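PDB 1UP3: putative cellulase CEL6 from Mycobacterium tuberculosis, which acts as a family 6 endoglucanase, probably hydrolysing internal beta-1,4-glucosidic bonds of cellulose. Local coordinates for residues L122-C127 with S162-A167; L139-V144 with L174-V179; Y193-E198 with S219-G224; H213-T218 with A254-W259. All blocks are in the same frame, centred on the assembly; numbering follows the deposited sequence.

Contact 1 of 4, residues L122-C127 with S162-A167; sequences LAMADC and SRWLSA. With BGC (beta-D-glucopyranose), chain B.
CG of W164 stands anti to its backbone N (chi1 -159°), and CG of M124 is likewise anti to its own N (chi1 -152°). The indole of W164, coming from the 162-167 loop, meets A123, and a chain bent at chi3 takes CE of M124 to the edge of the same ring. The methyl of A123 sits over the centre of the indole: CB is 3.5 Å from the centroid of the six-membered ring and 10° off its normal, a CH-pi contact. M124 meets the ring differently, its CB lying obliquely 3.8 Å from CZ2 of W164, and its terminal CE in the ring plane, 4.0 Å from CH2 of W164. The opposite face of the indole carries a glucose, offset toward the rim, with its C4 3.9 Å from W164 CH2 and its C6 3.8 Å from W164 CZ2. An aromatic platform under a sugar is a familiar device of carbohydrate-active enzymes, and here both segments follow strands of the parallel sheet, in the catalytic domain of a family 6 glycoside hydrolase. M124, R163 and W164 all belong to the observed glycan pocket, and H161 hydrogen-bonds to the same glucose. No hydrogen bond joins the segments: W164 NE1 stands 3.4 Å from A123 O, but at a poor angle. L165 also comes up to A123, its CD2 3.9 Å from A123 O. The nearby carboxylate of D126 is engaged elsewhere, in salt bridges with R173 and R133, and C127 is tied by a disulfide to C83.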
loop_
_atom_site.group_PDB
_atom_site.type_symbol
_atom_site.label_atom_id
_atom_site.label_comp_id
_atom_site.label_asym_id
_atom_site.label_seq_id
_atom_site.Cartn_x
_atom_site.Cartn_y
_atom_site.Cartn_z
ATOM N N LEU A 122 11.883 -1.781 1.654
ATOM C CA LEU A 122 13.055 -2.142 0.831
ATOM C C LEU A 122 13.702 -0.886 0.236
ATOM O O LEU A 122 14.930 -0.802 0.167
ATOM C CB LEU A 122 12.708 -3.101 -0.290
ATOM C CG LEU A 122 12.209 -4.496 0.129
ATOM C CD1 LEU A 122 11.999 -5.367 -1.097
ATOM C CD2 LEU A 122 13.179 -5.157 1.067
ATOM N N ALA A 123 12.885 0.077 -0.171
ATOM C CA ALA A 123 13.416 1.277 -0.871
ATOM C C ALA A 123 14.164 2.188 0.076
ATOM O O ALA A 123 15.137 2.829 -0.342
ATOM C CB ALA A 123 12.296 2.043 -1.567
ATOM N N MET A 124 13.725 2.246 1.341
ATOM C CA MET A 124 14.287 3.162 2.340
ATOM C C MET A 124 15.386 2.506 3.188
ATOM O O MET A 124 15.974 3.159 4.038
ATOM C CB MET A 124 13.191 3.739 3.243
ATOM C CG MET A 124 13.547 5.117 3.801
ATOM S SD MET A 124 12.343 5.677 5.011
ATOM C CE MET A 124 11.059 5.933 3.976
ATOM N N ALA A 125 15.694 1.249 2.912
ATOM C CA ALA A 125 16.566 0.458 3.786
ATOM C C ALA A 125 17.967 1.041 3.919
ATOM O O ALA A 125 18.628 0.754 4.893
ATOM C CB ALA A 125 16.610 -0.963 3.340
ATOM N N ASP A 126 18.398 1.856 2.959
ATOM C CA ASP A 126 19.742 2.420 3.026
ATOM C C ASP A 126 19.961 3.385 4.196
ATOM O O ASP A 126 21.134 3.671 4.544
ATOM C CB ASP A 126 20.109 3.129 1.730
ATOM C CG ASP A 126 20.265 2.183 0.567
ATOM O OD1 ASP A 126 20.772 1.051 0.736
ATOM O OD2 ASP A 126 19.983 2.577 -0.586
ATOM N N CYS A 127 18.895 3.896 4.808
ATOM C CA CYS A 127 19.014 4.708 6.038
ATOM C C CYS A 127 19.557 3.898 7.218
ATOM O O CYS A 127 20.042 4.459 8.196
ATOM C CB CYS A 127 17.653 5.316 6.440
ATOM S SG CYS A 127 16.566 4.180 7.350
ATOM N N SER A 162 9.444 4.723 -9.469
ATOM C CA SER A 162 10.359 4.917 -10.589
ATOM C C SER A 162 11.394 6.020 -10.381
ATOM O O SER A 162 12.280 6.140 -11.224
ATOM C CB SER A 162 9.537 5.209 -11.840
ATOM O OG SER A 162 8.810 6.415 -11.641
ATOM N N ARG A 163 11.296 6.832 -9.320
ATOM C CA ARG A 163 12.277 7.890 -9.040
ATOM C C ARG A 163 13.008 7.664 -7.705
ATOM O O ARG A 163 13.577 8.583 -7.130
ATOM C CB ARG A 163 11.637 9.271 -9.066
ATOM C CG ARG A 163 10.914 9.543 -10.330
ATOM C CD ARG A 163 11.566 10.454 -11.322
ATOM N NE ARG A 163 10.584 10.707 -12.394
ATOM C CZ ARG A 163 9.901 11.849 -12.581
ATOM N NH1 ARG A 163 10.080 12.933 -11.817
ATOM N NH2 ARG A 163 9.043 11.929 -13.575
ATOM N N TRP A 164 12.964 6.433 -7.222
ATOM C CA TRP A 164 13.570 6.085 -5.945
ATOM C C TRP A 164 14.802 5.239 -6.246
ATOM O O TRP A 164 15.831 5.814 -6.638
ATOM C CB TRP A 164 12.547 5.440 -5.009
ATOM C CG TRP A 164 12.926 5.518 -3.577
ATOM C CD1 TRP A 164 14.187 5.702 -3.047
ATOM C CD2 TRP A 164 12.040 5.446 -2.461
ATOM N NE1 TRP A 164 14.119 5.742 -1.673
ATOM C CE2 TRP A 164 12.818 5.585 -1.289
ATOM C CE3 TRP A 164 10.653 5.278 -2.332
ATOM C CZ2 TRP A 164 12.245 5.547 -0.011
ATOM C CZ3 TRP A 164 10.106 5.220 -1.072
ATOM C CH2 TRP A 164 10.900 5.355 0.064
ATOM N N LEU A 165 14.776 3.922 -6.059
ATOM C CA LEU A 165 15.922 3.092 -6.458
ATOM C C LEU A 165 15.815 2.788 -7.940
ATOM O O LEU A 165 14.746 2.840 -8.524
ATOM C CB LEU A 165 15.979 1.778 -5.669
ATOM C CG LEU A 165 16.018 1.812 -4.163
ATOM C CD1 LEU A 165 16.301 0.391 -3.676
ATOM C CD2 LEU A 165 17.060 2.788 -3.711
ATOM N N SER A 166 16.932 2.433 -8.566
ATOM C CA SER A 166 16.880 1.902 -9.897
ATOM C C SER A 166 16.184 0.543 -9.978
ATOM O O SER A 166 16.057 -0.170 -8.973
ATOM C CB SER A 166 18.276 1.764 -10.476
ATOM O OG SER A 166 18.912 0.654 -9.880
ATOM N N ALA A 167 15.724 0.209 -11.174
ATOM C CA ALA A 167 15.085 -1.093 -11.423
ATOM C C ALA A 167 16.038 -2.218 -11.024
ATOM O O ALA A 167 15.622 -3.192 -10.386
ATOM C CB ALA A 167 14.645 -1.255 -12.855
HETATM C C2 BGC B . 11.784 9.501 -2.838
HETATM C C3 BGC B . 10.707 9.691 -1.796
HETATM C C4 BGC B . 11.136 9.201 -0.407
HETATM C C5 BGC B . 12.543 9.729 -0.030
HETATM C C6 BGC B . 13.055 9.055 1.247
HETATM C C1 BGC B . 13.086 10.070 -2.297
HETATM O O2 BGC B . 11.379 10.149 -4.038
HETATM O O3 BGC B . 9.504 9.057 -2.242
HETATM O O4 BGC B . 10.261 9.677 0.551
HETATM O O5 BGC B . 13.394 9.401 -1.083
HETATM O O6 BGC B . 14.285 9.685 1.591
#

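Contact 2 of 4, residues L139-V144 with L174-V179; sequences LVRYAV and LNDVGV
R141 and V177 bring their backbones to 4.2 Å between CA atoms, where helix 130-147 passes the C-terminal end of helix 167-176, which closes in a Schellman motif with G178, of positive phi, as its C-prime residue. The CA of R141 also makes a C-H...O contact with V177 O at 3.6 Å. The apolar contact is between V140 and V177, CG1 of V140 lying 4.1 Å from CG2 of V177 as the two valines cross at a slant. V144 CG1 rests against the carbonyl oxygen of G178, 3.7 Å from G178 O. R141 stretches past V177. A nearly eclipsed chi3 of -24° bends the chain and swings NE toward D176, whose backbone O it binds at 3.1 Å in an almost straight bond (164°). NH2 of R141 adds a weak salt bridge to D176 OD2 at 3.4 Å, with the guanidinium and carboxylate planes turned 82° apart; its stronger partner is D138 on its own helix. One arginine thus serves a carbonyl from the last turn of the neighbouring helix and two carboxylates, and its positive charge would be expected to sit favourably beside that negative helix end.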
loop_
_atom_site.group_PDB
_atom_site.type_symbol
_atom_site.label_atom_id
_atom_site.label_comp_id
_atom_site.label_asym_id
_atom_site.label_seq_id
_atom_site.Cartn_x
_atom_site.Cartn_y
_atom_site.Cartn_z
ATOM N N LEU A 139 13.294 -9.854 7.609
ATOM C CA LEU A 139 11.918 -9.693 8.061
ATOM C C LEU A 139 10.929 -9.648 6.897
ATOM O O LEU A 139 9.860 -10.245 6.976
ATOM C CB LEU A 139 11.801 -8.432 8.926
ATOM C CG LEU A 139 12.558 -8.537 10.248
ATOM C CD1 LEU A 139 12.478 -7.185 10.960
ATOM C CD2 LEU A 139 12.122 -9.646 11.116
ATOM N N VAL A 140 11.306 -8.992 5.804
ATOM C CA VAL A 140 10.451 -8.965 4.646
ATOM C C VAL A 140 10.376 -10.365 4.040
ATOM O O VAL A 140 9.312 -10.796 3.613
ATOM C CB VAL A 140 10.879 -7.884 3.635
ATOM C CG1 VAL A 140 10.000 -7.961 2.380
ATOM C CG2 VAL A 140 10.744 -6.513 4.298
ATOM N N ARG A 141 11.510 -11.048 3.955
ATOM C CA ARG A 141 11.497 -12.429 3.490
ATOM C C ARG A 141 10.624 -13.333 4.378
ATOM O O ARG A 141 9.891 -14.207 3.870
ATOM C CB ARG A 141 12.932 -12.981 3.407
ATOM C CG ARG A 141 12.961 -14.365 2.738
ATOM C CD ARG A 141 14.363 -14.999 2.616
ATOM N NE ARG A 141 15.386 -14.000 2.628
ATOM C CZ ARG A 141 16.269 -13.723 3.584
ATOM N NH1 ARG A 141 16.402 -14.462 4.692
ATOM N NH2 ARG A 141 17.070 -12.668 3.377
ATOM N N TYR A 142 10.673 -13.120 5.690
ATOM C CA TYR A 142 9.848 -13.866 6.627
ATOM C C TYR A 142 8.351 -13.646 6.324
ATOM O O TYR A 142 7.566 -14.587 6.284
ATOM C CB TYR A 142 10.166 -13.461 8.064
ATOM C CG TYR A 142 9.451 -14.338 9.079
ATOM C CD1 TYR A 142 9.954 -15.561 9.418
ATOM C CD2 TYR A 142 8.229 -13.948 9.632
ATOM C CE1 TYR A 142 9.293 -16.402 10.308
ATOM C CE2 TYR A 142 7.558 -14.782 10.542
ATOM C CZ TYR A 142 8.103 -16.025 10.845
ATOM O OH TYR A 142 7.490 -16.907 11.735
ATOM N N ALA A 143 7.980 -12.394 6.066
ATOM C CA ALA A 143 6.614 -12.086 5.684
ATOM C C ALA A 143 6.188 -12.828 4.427
ATOM O O ALA A 143 5.125 -13.407 4.383
ATOM C CB ALA A 143 6.442 -10.595 5.515
ATOM N N VAL A 144 7.013 -12.828 3.393
ATOM C CA VAL A 144 6.699 -13.510 2.161
ATOM C C VAL A 144 6.517 -14.989 2.430
ATOM O O VAL A 144 5.519 -15.599 2.023
ATOM C CB VAL A 144 7.791 -13.298 1.083
ATOM C CG1 VAL A 144 7.578 -14.229 -0.098
ATOM C CG2 VAL A 144 7.805 -11.843 0.605
ATOM N N LEU A 174 14.337 -7.382 -4.215
ATOM C CA LEU A 174 13.150 -8.268 -4.328
ATOM C C LEU A 174 13.573 -9.725 -4.472
ATOM O O LEU A 174 12.958 -10.616 -3.884
ATOM C CB LEU A 174 12.318 -7.858 -5.543
ATOM C CG LEU A 174 11.545 -6.549 -5.361
ATOM C CD1 LEU A 174 11.010 -6.081 -6.710
ATOM C CD2 LEU A 174 10.369 -6.723 -4.409
ATOM N N ASN A 175 14.634 -9.964 -5.247
ATOM C CA ASN A 175 15.105 -11.328 -5.441
ATOM C C ASN A 175 15.616 -11.887 -4.124
ATOM O O ASN A 175 15.333 -13.046 -3.815
ATOM C CB ASN A 175 16.130 -11.400 -6.581
ATOM C CG ASN A 175 15.468 -11.296 -7.943
ATOM O OD1 ASN A 175 14.307 -11.746 -8.146
ATOM N ND2 ASN A 175 16.185 -10.708 -8.898
ATOM N N ASP A 176 16.318 -11.071 -3.350
ATOM C CA ASP A 176 16.804 -11.475 -2.034
ATOM C C ASP A 176 15.712 -11.831 -1.041
ATOM O O ASP A 176 15.949 -12.657 -0.164
ATOM C CB ASP A 176 17.642 -10.384 -1.399
ATOM C CG ASP A 176 18.361 -10.874 -0.137
ATOM O OD1 ASP A 176 19.196 -11.798 -0.269
ATOM O OD2 ASP A 176 18.143 -10.433 1.027
ATOM N N VAL A 177 14.530 -11.218 -1.137
ATOM C CA VAL A 177 13.483 -11.515 -0.150
ATOM C C VAL A 177 12.490 -12.559 -0.662
ATOM O O VAL A 177 11.484 -12.798 -0.043
ATOM C CB VAL A 177 12.749 -10.225 0.351
ATOM C CG1 VAL A 177 13.734 -9.227 0.950
ATOM C CG2 VAL A 177 11.917 -9.619 -0.797
ATOM N N GLY A 178 12.822 -13.161 -1.801
ATOM C CA GLY A 178 12.063 -14.226 -2.406
ATOM C C GLY A 178 10.796 -13.811 -3.092
ATOM O O GLY A 178 9.811 -14.503 -2.988
ATOM N N VAL A 179 10.814 -12.696 -3.818
ATOM C CA VAL A 179 9.666 -12.240 -4.599
ATOM C C VAL A 179 9.039 -13.338 -5.488
ATOM O O VAL A 179 7.838 -13.311 -5.760
ATOM C CB VAL A 179 10.028 -10.985 -5.440
ATOM C CG1 VAL A 179 11.042 -11.335 -6.530
ATOM C CG2 VAL A 179 8.807 -10.337 -6.052
#

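Contact 3 of 4, residues Y193-E198 with S219-G224; sequences YTTDEE and SRNGAG
N221 spends both N-H groups of its side-chain amide on the start of helix 195-208. ND2 donates to Y193 O at 2.9 Å, with an N-H...O angle of 154° and the acceptor close to the amide plane, and to T195 OG1 at 3.0 Å, where the acceptor is tilted somewhat further out of that plane. The two acceptors lie in well-separated directions from ND2, as two different hydrogens require. N221 points toward the other segment, with CG between the backbone N and the carbonyl carbon (chi1 79°). The backbone is served as well. T195 N is 3.3 Å from N221 ND2, but both are donors, and its hydrogen goes instead to a water at 3.1 Å, which in turn donates to N221 O at 2.8 Å. N221 O also accepts from G224 N, closing a type I turn. T194 is the N-cap of the helix: its OG1 takes the N-H of E197 at 3.3 Å, while its CG2 packs 3.9 Å from G224 CA. Side chain, water and N-cap thus satisfy polar atoms at a helix start that follows strand 184-187, and join it to the loop after strand 213-217. Beyond the segments, N188 accepts from Y193 N, and the Y193 side chain approaches a bound glucose at about 4 Å between nearest atoms. Because Y193 O can only accept, the N221 amide must present its nitrogen here, which settles the amide orientation and leaves the carboxamide held by two hydrogen bonds, both from ND2.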
loop_
_atom_site.group_PDB
_atom_site.type_symbol
_atom_site.label_atom_id
_atom_site.label_comp_id
_atom_site.label_asym_id
_atom_site.label_seq_id
_atom_site.Cartn_x
_atom_site.Cartn_y
_atom_site.Cartn_z
ATOM N N TYR A 193 3.456 9.513 -9.058
ATOM C CA TYR A 193 3.993 9.395 -10.408
ATOM C C TYR A 193 2.946 8.807 -11.359
ATOM O O TYR A 193 2.104 8.042 -10.948
ATOM C CB TYR A 193 5.302 8.604 -10.414
ATOM C CG TYR A 193 6.368 9.300 -9.626
ATOM C CD1 TYR A 193 6.969 10.436 -10.139
ATOM C CD2 TYR A 193 6.705 8.894 -8.326
ATOM C CE1 TYR A 193 7.903 11.141 -9.401
ATOM C CE2 TYR A 193 7.634 9.612 -7.579
ATOM C CZ TYR A 193 8.209 10.720 -8.109
ATOM O OH TYR A 193 9.128 11.439 -7.359
ATOM N N THR A 194 3.011 9.188 -12.643
ATOM C CA THR A 194 2.029 8.756 -13.602
ATOM C C THR A 194 2.025 7.242 -13.768
ATOM O O THR A 194 3.068 6.561 -13.639
ATOM C CB THR A 194 2.211 9.411 -14.997
ATOM O OG1 THR A 194 3.471 8.982 -15.594
ATOM C CG2 THR A 194 2.201 10.905 -14.894
ATOM N N THR A 195 0.859 6.719 -14.087
ATOM C CA THR A 195 0.721 5.301 -14.348
ATOM C C THR A 195 1.641 4.820 -15.450
ATOM O O THR A 195 2.289 3.784 -15.320
ATOM C CB THR A 195 -0.688 5.014 -14.711
ATOM O OG1 THR A 195 -1.532 5.339 -13.582
ATOM C CG2 THR A 195 -0.905 3.562 -15.051
ATOM N N ASP A 196 1.749 5.604 -16.530
ATOM C CA ASP A 196 2.633 5.219 -17.618
ATOM C C ASP A 196 4.082 5.087 -17.181
ATOM O O ASP A 196 4.764 4.119 -17.582
ATOM C CB ASP A 196 2.568 6.229 -18.710
ATOM C CG ASP A 196 1.328 6.110 -19.539
ATOM O OD1 ASP A 196 0.620 5.057 -19.484
ATOM O OD2 ASP A 196 1.018 7.034 -20.322
ATOM N N GLU A 197 4.548 6.016 -16.378
ATOM C CA GLU A 197 5.925 5.951 -15.909
ATOM C C GLU A 197 6.122 4.706 -15.036
ATOM O O GLU A 197 7.136 3.987 -15.176
ATOM C CB GLU A 197 6.340 7.225 -15.213
ATOM C CG GLU A 197 7.807 7.207 -14.803
ATOM C CD GLU A 197 8.278 8.470 -14.148
ATOM O OE1 GLU A 197 7.782 9.562 -14.482
ATOM O OE2 GLU A 197 9.168 8.358 -13.259
ATOM N N GLU A 198 5.135 4.413 -14.197
ATOM C CA GLU A 198 5.265 3.248 -13.313
ATOM C C GLU A 198 5.157 1.934 -14.059
ATOM O O GLU A 198 5.817 0.960 -13.658
ATOM C CB GLU A 198 4.290 3.334 -12.130
ATOM C CG GLU A 198 4.422 4.605 -11.290
ATOM C CD GLU A 198 5.852 4.978 -11.037
ATOM O OE1 GLU A 198 6.486 4.331 -10.185
ATOM O OE2 GLU A 198 6.398 5.877 -11.744
ATOM N N SER A 219 -4.085 6.074 -6.440
ATOM C CA SER A 219 -4.913 6.903 -5.582
ATOM C C SER A 219 -4.803 8.416 -5.820
ATOM O O SER A 219 -5.819 9.153 -5.726
ATOM C CB SER A 219 -4.618 6.592 -4.127
ATOM O OG SER A 219 -3.231 6.753 -3.816
ATOM N N ARG A 220 -3.599 8.889 -6.131
ATOM C CA ARG A 220 -3.335 10.323 -6.159
ATOM C C ARG A 220 -2.523 10.771 -7.358
ATOM O O ARG A 220 -1.875 11.823 -7.289
ATOM C CB ARG A 220 -2.659 10.762 -4.867
ATOM C CG ARG A 220 -3.539 10.493 -3.603
ATOM C CD ARG A 220 -3.007 11.141 -2.322
ATOM N NE ARG A 220 -1.715 10.572 -1.919
ATOM C CZ ARG A 220 -0.998 11.039 -0.938
ATOM N NH1 ARG A 220 -1.447 12.078 -0.219
ATOM N NH2 ARG A 220 0.141 10.439 -0.626
ATOM N N ASN A 221 -2.503 9.980 -8.436
ATOM C CA ASN A 221 -1.593 10.234 -9.573
ATOM C C ASN A 221 -2.230 10.742 -10.856
ATOM O O ASN A 221 -1.604 10.716 -11.932
ATOM C CB ASN A 221 -0.696 9.020 -9.839
ATOM C CG ASN A 221 -1.406 7.917 -10.604
ATOM O OD1 ASN A 221 -2.650 7.887 -10.674
ATOM N ND2 ASN A 221 -0.633 7.008 -11.209
ATOM N N GLY A 222 -3.466 11.228 -10.767
ATOM C CA GLY A 222 -4.188 11.689 -11.946
ATOM C C GLY A 222 -3.594 12.903 -12.609
ATOM O O GLY A 222 -3.875 13.133 -13.798
ATOM N N ALA A 223 -2.787 13.692 -11.884
ATOM C CA ALA A 223 -2.154 14.883 -12.454
ATOM C C ALA A 223 -0.632 14.741 -12.400
ATOM O O ALA A 223 0.113 15.713 -12.539
ATOM C CB ALA A 223 -2.605 16.150 -11.703
ATOM N N GLY A 224 -0.155 13.507 -12.169
ATOM C CA GLY A 224 1.263 13.297 -12.010
ATOM C C GLY A 224 1.806 13.946 -10.744
ATOM O O GLY A 224 1.046 14.357 -9.846
HETATM O O HOH W 1 -1.295 8.913 -14.032
#

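Contact 4 of 4, residues H213-T218 with A254-W259; sequences HYVIDT and ADAYLW
A254 lies over one face of the Y214 ring, its CA offset toward the rim, 3.9 Å from the ring centroid and 16° off the normal in a CH-pi contact, while its CB touches CE2 of Y214 at 3.6 Å. D255 follows with helical backbone angles (phi -68°, psi -34°), and the pairing gains a residue: Y214 faces A254, yet I216 faces Y257. D255 N still donates to Y214 O at 2.8 Å, and its carboxylate, bound by Y156 and R183, lies beside H213, OD1 being 3.3 Å from CD2 of H213. A256 O accepts from I216 N at 3.2 Å. Y257 packs its CB against CG2 of T218. L258 bonds through both backbone groups, N to I216 O and O from T218 N, and its CD1 rests 4.0 Å from V215 CB. W259 then offers its ring edge to T218, CD1 lying 3.5 Å from T218 OG1; both residues hydrogen-bond to A243 O. These are neighbouring parallel strands of the family 6 domain: 254-258 is outermost in the seven-stranded sheet, 213-217 lies between it and 184-187, and helix 195-208 covers the face bearing Y214, I216 and Y257 through T195 and I199.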
loop_
_atom_site.group_PDB
_atom_site.type_symbol
_atom_site.label_atom_id
_atom_site.label_comp_id
_atom_site.label_asym_id
_atom_site.label_seq_id
_atom_site.Cartn_x
_atom_site.Cartn_y
_atom_site.Cartn_z
ATOM N N HIS A 213 4.734 -10.119 -11.296
ATOM C CA HIS A 213 3.654 -9.197 -11.604
ATOM C C HIS A 213 3.616 -8.064 -10.578
ATOM O O HIS A 213 4.264 -8.142 -9.537
ATOM C CB HIS A 213 2.329 -9.966 -11.632
ATOM C CG HIS A 213 2.208 -10.909 -12.802
ATOM N ND1 HIS A 213 2.834 -12.136 -12.840
ATOM C CD2 HIS A 213 1.534 -10.785 -13.975
ATOM C CE1 HIS A 213 2.568 -12.722 -14.000
ATOM N NE2 HIS A 213 1.787 -11.926 -14.712
ATOM N N TYR A 214 2.836 -7.016 -10.847
ATOM C CA TYR A 214 2.859 -5.860 -9.958
ATOM C C TYR A 214 1.520 -5.119 -9.960
ATOM O O TYR A 214 0.695 -5.262 -10.884
ATOM C CB TYR A 214 4.029 -4.876 -10.289
ATOM C CG TYR A 214 3.979 -4.316 -11.687
ATOM C CD1 TYR A 214 4.532 -5.023 -12.762
ATOM C CD2 TYR A 214 3.293 -3.163 -11.964
ATOM C CE1 TYR A 214 4.433 -4.549 -14.050
ATOM C CE2 TYR A 214 3.185 -2.682 -13.262
ATOM C CZ TYR A 214 3.729 -3.371 -14.294
ATOM O OH TYR A 214 3.556 -2.904 -15.585
ATOM N N VAL A 215 1.359 -4.316 -8.928
ATOM C CA VAL A 215 0.237 -3.404 -8.840
ATOM C C VAL A 215 0.778 -1.977 -8.675
ATOM O O VAL A 215 1.890 -1.799 -8.178
ATOM C CB VAL A 215 -0.675 -3.770 -7.677
ATOM C CG1 VAL A 215 -1.327 -5.103 -7.904
ATOM C CG2 VAL A 215 0.080 -3.770 -6.344
ATOM N N ILE A 216 0.009 -0.999 -9.142
ATOM C CA ILE A 216 0.363 0.406 -9.070
ATOM C C ILE A 216 -0.739 1.106 -8.216
ATOM O O ILE A 216 -1.932 0.973 -8.522
ATOM C CB ILE A 216 0.457 1.054 -10.455
ATOM C CG1 ILE A 216 1.549 0.391 -11.313
ATOM C CG2 ILE A 216 0.760 2.534 -10.319
ATOM C CD1 ILE A 216 1.464 0.735 -12.801
ATOM N N ASP A 217 -0.302 1.921 -7.261
ATOM C CA ASP A 217 -1.159 2.818 -6.445
ATOM C C ASP A 217 -1.476 4.015 -7.338
ATOM O O ASP A 217 -0.609 4.842 -7.634
ATOM C CB ASP A 217 -0.450 3.274 -5.183
ATOM C CG ASP A 217 -1.340 3.918 -4.202
ATOM O OD1 ASP A 217 -2.515 4.204 -4.546
ATOM O OD2 ASP A 217 -0.971 4.156 -3.022
ATOM N N THR A 218 -2.735 4.104 -7.755
ATOM C CA THR A 218 -3.242 5.209 -8.550
ATOM C C THR A 218 -4.153 6.156 -7.767
ATOM O O THR A 218 -4.893 6.985 -8.342
ATOM C CB THR A 218 -3.999 4.670 -9.783
ATOM O OG1 THR A 218 -5.066 3.803 -9.357
ATOM C CG2 THR A 218 -3.049 3.862 -10.710
ATOM N N ALA A 254 1.074 -5.932 -15.206
ATOM C CA ALA A 254 0.352 -5.120 -14.215
ATOM C C ALA A 254 -0.969 -5.802 -13.914
ATOM O O ALA A 254 -1.897 -5.764 -14.736
ATOM C CB ALA A 254 0.129 -3.704 -14.769
ATOM N N ASP A 255 -1.069 -6.450 -12.762
ATOM C CA ASP A 255 -2.301 -7.128 -12.339
ATOM C C ASP A 255 -3.433 -6.144 -12.036
ATOM O O ASP A 255 -4.624 -6.471 -12.228
ATOM C CB ASP A 255 -2.079 -7.949 -11.065
ATOM C CG ASP A 255 -1.334 -9.273 -11.274
ATOM O OD1 ASP A 255 -1.211 -9.743 -12.442
ATOM O OD2 ASP A 255 -0.832 -9.869 -10.282
ATOM N N ALA A 256 -3.086 -4.963 -11.506
ATOM C CA ALA A 256 -4.114 -3.993 -11.164
ATOM C C ALA A 256 -3.576 -2.612 -10.917
ATOM O O ALA A 256 -2.416 -2.446 -10.542
ATOM C CB ALA A 256 -4.866 -4.433 -9.870
ATOM N N TYR A 257 -4.458 -1.643 -11.087
ATOM C CA TYR A 257 -4.358 -0.334 -10.444
ATOM C C TYR A 257 -5.168 -0.408 -9.163
ATOM O O TYR A 257 -6.304 -0.876 -9.199
ATOM C CB TYR A 257 -4.902 0.792 -11.335
ATOM C CG TYR A 257 -4.350 0.861 -12.734
ATOM C CD1 TYR A 257 -3.107 0.379 -13.041
ATOM C CD2 TYR A 257 -5.124 1.417 -13.759
ATOM C CE1 TYR A 257 -2.602 0.442 -14.366
ATOM C CE2 TYR A 257 -4.660 1.478 -15.043
ATOM C CZ TYR A 257 -3.403 0.986 -15.344
ATOM O OH TYR A 257 -2.931 1.013 -16.620
ATOM N N LEU A 258 -4.568 -0.051 -8.036
ATOM C CA LEU A 258 -5.231 -0.063 -6.734
ATOM C C LEU A 258 -5.157 1.289 -6.085
ATOM O O LEU A 258 -4.260 2.091 -6.413
ATOM C CB LEU A 258 -4.616 -1.096 -5.782
ATOM C CG LEU A 258 -4.644 -2.570 -6.225
ATOM C CD1 LEU A 258 -3.857 -3.408 -5.229
ATOM C CD2 LEU A 258 -6.088 -3.066 -6.417
ATOM N N TRP A 259 -6.054 1.549 -5.141
ATOM C CA TRP A 259 -5.839 2.717 -4.260
ATOM C C TRP A 259 -5.301 2.163 -2.946
ATOM O O TRP A 259 -6.062 1.581 -2.174
ATOM C CB TRP A 259 -7.124 3.513 -4.042
ATOM C CG TRP A 259 -7.532 4.342 -5.212
ATOM C CD1 TRP A 259 -7.040 4.290 -6.506
ATOM C CD2 TRP A 259 -8.533 5.362 -5.209
ATOM N NE1 TRP A 259 -7.721 5.180 -7.293
ATOM C CE2 TRP A 259 -8.610 5.879 -6.522
ATOM C CE3 TRP A 259 -9.348 5.912 -4.223
ATOM C CZ2 TRP A 259 -9.510 6.892 -6.879
ATOM C CZ3 TRP A 259 -10.232 6.947 -4.580
ATOM C CH2 TRP A 259 -10.297 7.402 -5.898
#

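In the fold
From the N terminus, the chain first opens contact 1 at 122-127, then contact 2 at 139-144; it closes contact 1 at 162-167, beyond strand 153-158, and contact 2 at 174-179, so the two loops cross. They touch through L122, which packs on L174, V177 and V140. Contacts 3 and 4 follow in series and cross in the same way: 193-198 and 213-218 open before 219-224 and 254-259 close them. T195 and E198 of contact 3 lean on T218, Y257 and I216 of contact 4. S162, close to E197 and E198, and R163, packed on Y193, bridge contacts 1 and 3, linking sugar-binding loops to helix 195-208 and the sheet's last strands.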